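Local structure of CCHC-type domain-containing protein (Trypanosoma brucei brucei, 7C45) at residues Gly265-Glu268 with Ala269-Phe272. The protein is an RNase D that trims guide RNA, probably as a 3'-5' exonuclease, and carries CCHC zinc knuckles that bind RNA. Numbering follows the deposited sequence.
Sequences GHTE and AECF. With ZN (zinc ion), chain C; nucleotides of chain B.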
ATOM      1  N   GLY A 265      -1.359 -20.245 -12.081  1.00 15.78           N
ATOM      2  CA  GLY A 265      -0.353 -19.244 -12.381  1.00 15.61           C
ATOM      3  C   GLY A 265      -0.719 -18.281 -13.485  1.00 16.00           C
ATOM      4  O   GLY A 265      -0.058 -17.242 -13.631  1.00 16.24           O
ATOM      5  N   HIS A 266      -1.753 -18.572 -14.272  1.00 15.65           N
ATOM      6  CA  HIS A 266      -2.177 -17.637 -15.298  1.00 15.64           C
ATOM      7  C   HIS A 266      -3.652 -17.865 -15.607  1.00 15.78           C
ATOM      8  O   HIS A 266      -4.264 -18.834 -15.146  1.00 15.90           O
ATOM      9  CB  HIS A 266      -1.353 -17.781 -16.568  1.00 15.76           C
ATOM     10  CG  HIS A 266      -1.560 -19.087 -17.270  1.00 15.97           C
ATOM     11  ND1 HIS A 266      -0.731 -20.176 -17.085  1.00 16.08           N
ATOM     12  CD2 HIS A 266      -2.478 -19.460 -18.195  1.00 16.14           C
ATOM     13  CE1 HIS A 266      -1.155 -21.174 -17.845  1.00 16.29           C
ATOM     14  NE2 HIS A 266      -2.214 -20.763 -18.519  1.00 16.32           N
ATOM     15  N   THR A 267      -4.214 -16.957 -16.396  1.00 15.81           N
ATOM     16  CA  THR A 267      -5.608 -17.051 -16.793  1.00 16.00           C
ATOM     17  C   THR A 267      -5.703 -17.364 -18.274  1.00 16.20           C
ATOM     18  O   THR A 267      -4.737 -17.250 -19.029  1.00 16.19           O
ATOM     19  CB  THR A 267      -6.390 -15.762 -16.520  1.00 15.98           C
ATOM     20  OG1 THR A 267      -5.955 -14.751 -17.429  1.00 18.58           O
ATOM     21  CG2 THR A 267      -6.213 -15.282 -15.095  1.00 16.93           C
ATOM     22  N   GLU A 268      -6.921 -17.723 -18.671  1.00 16.44           N
ATOM     23  CA  GLU A 268      -7.213 -18.055 -20.055  1.00 16.68           C
ATOM     24  C   GLU A 268      -6.752 -16.955 -20.998  1.00 16.67           C
ATOM     25  O   GLU A 268      -6.208 -17.236 -22.064  1.00 17.22           O
ATOM     26  CB  GLU A 268      -8.724 -18.307 -20.191  1.00 16.97           C
ATOM     27  CG  GLU A 268      -9.253 -18.387 -21.608  1.00 29.44           C
ATOM     28  CD  GLU A 268     -10.772 -18.415 -21.646  1.00 27.84           C
ATOM     29  OE1 GLU A 268     -11.360 -19.351 -21.091  1.00 27.71           O
ATOM     30  OE2 GLU A 268     -11.375 -17.476 -22.203  1.00 32.44           O
ATOM     31  N   ALA A 269      -6.939 -15.691 -20.609  1.00 16.59           N
ATOM     32  CA  ALA A 269      -6.588 -14.584 -21.497  1.00 23.16           C
ATOM     33  C   ALA A 269      -5.092 -14.505 -21.762  1.00 16.55           C
ATOM     34  O   ALA A 269      -4.684 -13.907 -22.763  1.00 18.88           O
ATOM     35  CB  ALA A 269      -7.056 -13.260 -20.909  1.00 24.30           C
ATOM     36  N   GLU A 270      -4.284 -15.098 -20.885  1.00 18.31           N
ATOM     37  CA  GLU A 270      -2.835 -15.084 -20.972  1.00 21.92           C
ATOM     38  C   GLU A 270      -2.240 -16.420 -21.396  1.00 16.34           C
ATOM     39  O   GLU A 270      -1.017 -16.551 -21.398  1.00 19.15           O
ATOM     40  CB  GLU A 270      -2.233 -14.695 -19.610  1.00 22.45           C
ATOM     41  CG  GLU A 270      -2.988 -13.623 -18.827  1.00 32.75           C
ATOM     42  CD  GLU A 270      -2.710 -13.677 -17.330  1.00 50.98           C
ATOM     43  OE1 GLU A 270      -2.730 -12.608 -16.682  1.00 65.36           O
ATOM     44  OE2 GLU A 270      -2.472 -14.777 -16.788  1.00 46.48           O
ATOM     45  N   CYS A 271      -3.058 -17.413 -21.739  1.00 16.47           N
ATOM     46  CA  CYS A 271      -2.589 -18.792 -21.879  1.00 16.56           C
ATOM     47  C   CYS A 271      -1.749 -18.982 -23.132  1.00 16.75           C
ATOM     48  O   CYS A 271      -2.240 -18.780 -24.246  1.00 16.94           O
ATOM     49  CB  CYS A 271      -3.791 -19.736 -21.907  1.00 16.70           C
ATOM     50  SG  CYS A 271      -3.333 -21.457 -22.023  1.00 16.86           S
ATOM     51  N   PHE A 272      -0.497 -19.414 -22.950  1.00 16.75           N
ATOM     52  CA  PHE A 272       0.370 -19.723 -24.081  1.00 16.99           C
ATOM     53  C   PHE A 272      -0.193 -20.866 -24.911  1.00 17.20           C
ATOM     54  O   PHE A 272      -0.005 -20.904 -26.123  1.00 19.79           O
ATOM     55  CB  PHE A 272       1.782 -20.088 -23.606  1.00 19.31           C
ATOM     56  CG  PHE A 272       2.497 -18.982 -22.877  1.00 17.09           C
ATOM     57  CD1 PHE A 272       2.290 -17.660 -23.214  1.00 19.41           C
ATOM     58  CD2 PHE A 272       3.384 -19.285 -21.848  1.00 18.62           C
ATOM     59  CE1 PHE A 272       2.958 -16.641 -22.521  1.00 16.73           C
ATOM     60  CE2 PHE A 272       4.059 -18.284 -21.168  1.00 16.87           C
ATOM     61  CZ  PHE A 272       3.840 -16.953 -21.511  1.00 16.66           C
TER
HETATM   62 ZN    ZN C 401      -3.520 -21.965 -19.744  1.00 16.67          ZN
ATOM     63  P     U B   4       9.188 -16.163 -16.505  1.00 41.15           P
ATOM     64  OP1   U B   4      10.130 -15.402 -15.642  1.00 35.96           O
ATOM     65  OP2   U B   4       9.655 -17.429 -17.123  1.00 45.00           O
ATOM     66  O5'   U B   4       7.812 -16.445 -15.740  1.00 38.15           O
ATOM     67  C5'   U B   4       6.654 -16.948 -16.418  1.00 24.32           C
ATOM     68  C4'   U B   4       5.718 -15.840 -16.852  1.00 17.75           C
ATOM     69  O4'   U B   4       4.813 -16.325 -17.884  1.00 18.94           O
ATOM     70  C3'   U B   4       4.831 -15.224 -15.774  1.00 16.52           C
ATOM     71  O3'   U B   4       4.676 -13.845 -16.118  1.00 22.77           O
ATOM     72  C2'   U B   4       3.492 -15.939 -16.010  1.00 20.52           C
ATOM     73  O2'   U B   4       2.362 -15.237 -15.533  1.00 25.48           O
ATOM     74  C1'   U B   4       3.482 -16.011 -17.527  1.00 18.39           C
ATOM     75  N1    U B   4       2.609 -17.008 -18.166  1.00 18.84           N
ATOM     76  C2    U B   4       1.618 -16.565 -19.037  1.00 16.04           C
ATOM     77  O2    U B   4       1.369 -15.398 -19.222  1.00 16.00           O
ATOM     78  N3    U B   4       0.879 -17.549 -19.658  1.00 18.26           N
ATOM     79  C4    U B   4       1.064 -18.900 -19.505  1.00 16.25           C
ATOM     80  O4    U B   4       0.351 -19.679 -20.144  1.00 16.38           O
ATOM     81  C5    U B   4       2.122 -19.277 -18.617  1.00 18.71           C
ATOM     82  C6    U B   4       2.847 -18.355 -18.004  1.00 16.13           C
ATOM     83  P     U B   3      11.506 -13.998 -22.709  1.00 22.47           P
ATOM     84  OP1   U B   3      12.923 -14.158 -22.310  1.00 25.77           O
ATOM     85  OP2   U B   3      10.890 -14.767 -23.807  1.00 19.50           O
ATOM     86  O5'   U B   3      10.630 -14.248 -21.414  1.00 17.95           O
ATOM     87  C5'   U B   3      10.917 -13.540 -20.220  1.00 20.24           C
ATOM     88  C4'   U B   3       9.790 -13.658 -19.234  1.00 23.95           C
ATOM     89  O4'   U B   3       8.614 -13.008 -19.789  1.00 17.10           O
ATOM     90  C3'   U B   3       9.360 -15.086 -18.901  1.00 22.61           C
ATOM     91  O3'   U B   3       8.784 -15.082 -17.608  1.00 31.93           O
ATOM     92  C2'   U B   3       8.234 -15.308 -19.887  1.00 19.81           C
ATOM     93  O2'   U B   3       7.339 -16.335 -19.541  1.00 21.18           O
ATOM     94  C1'   U B   3       7.560 -13.941 -19.850  1.00 19.77           C
ATOM     95  N1    U B   3       6.687 -13.689 -21.009  1.00 16.93           N
ATOM     96  C2    U B   3       5.340 -13.520 -20.745  1.00 16.65           C
ATOM     97  O2    U B   3       4.855 -13.500 -19.625  1.00 17.21           O
ATOM     98  N3    U B   3       4.558 -13.328 -21.855  1.00 17.57           N
ATOM     99  C4    U B   3       4.974 -13.316 -23.168  1.00 18.33           C
ATOM    100  O4    U B   3       4.128 -13.130 -24.028  1.00 21.89           O
ATOM    101  C5    U B   3       6.375 -13.517 -23.362  1.00 19.15           C
ATOM    102  C6    U B   3       7.163 -13.700 -22.295  1.00 17.30           C
TER
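His266 and Cys271 turn toward one zinc ion through different first torsions: CG of His266 sits between its backbone N and carbonyl carbon (chi1 67°), whereas SG of Cys271 lies trans to its own N (chi1 -178°). The resulting ligand bonds measure 2.2 Å from His266 NE2 to the zinc ion and 2.3 Å from Cys271 SG to it; Cys258 and Cys261 complete the site. The turn between the two ligands is closed by backbone bonds, with Glu270 N donating to Thr267 O and Cys271 N to Glu268 O. A bond from side chain to backbone adds to them. The extended side chain of Glu270 reaches across Thr267, and its OE2 accepts a hydrogen bond from Thr267 N at 2.8 Å; the N-H is well aligned, although it meets the oxygen 46° out of the carboxylate plane. That same OE2 lies 3.2 Å from His266 CB, close beside the stem of the zinc ligand, while Thr267 OG1 packs near the carboxylate carbon.

The far end of the turn reads a base. Glu270 O accepts a hydrogen bond from N3 of U4 of chain B at 2.8 Å, and Phe272 N donates to its O4 at 2.9 Å, both nearly straight; this pair of main-chain groups is complementary to the N3-H donor and O4 acceptor of uracil. O4 also stands over the centre of the His266 ring, 3.1 Å above its plane. Phe272 lays one ring face against the U4 base, and its edge meets U3 of chain B. Metal ligation, turn and base recognition thus share a few consecutive residues, as expected of a CCHC zinc knuckle, here gripping single-stranded oligo(U) with backbone hydrogen bonds and the face of Phe272 against the base.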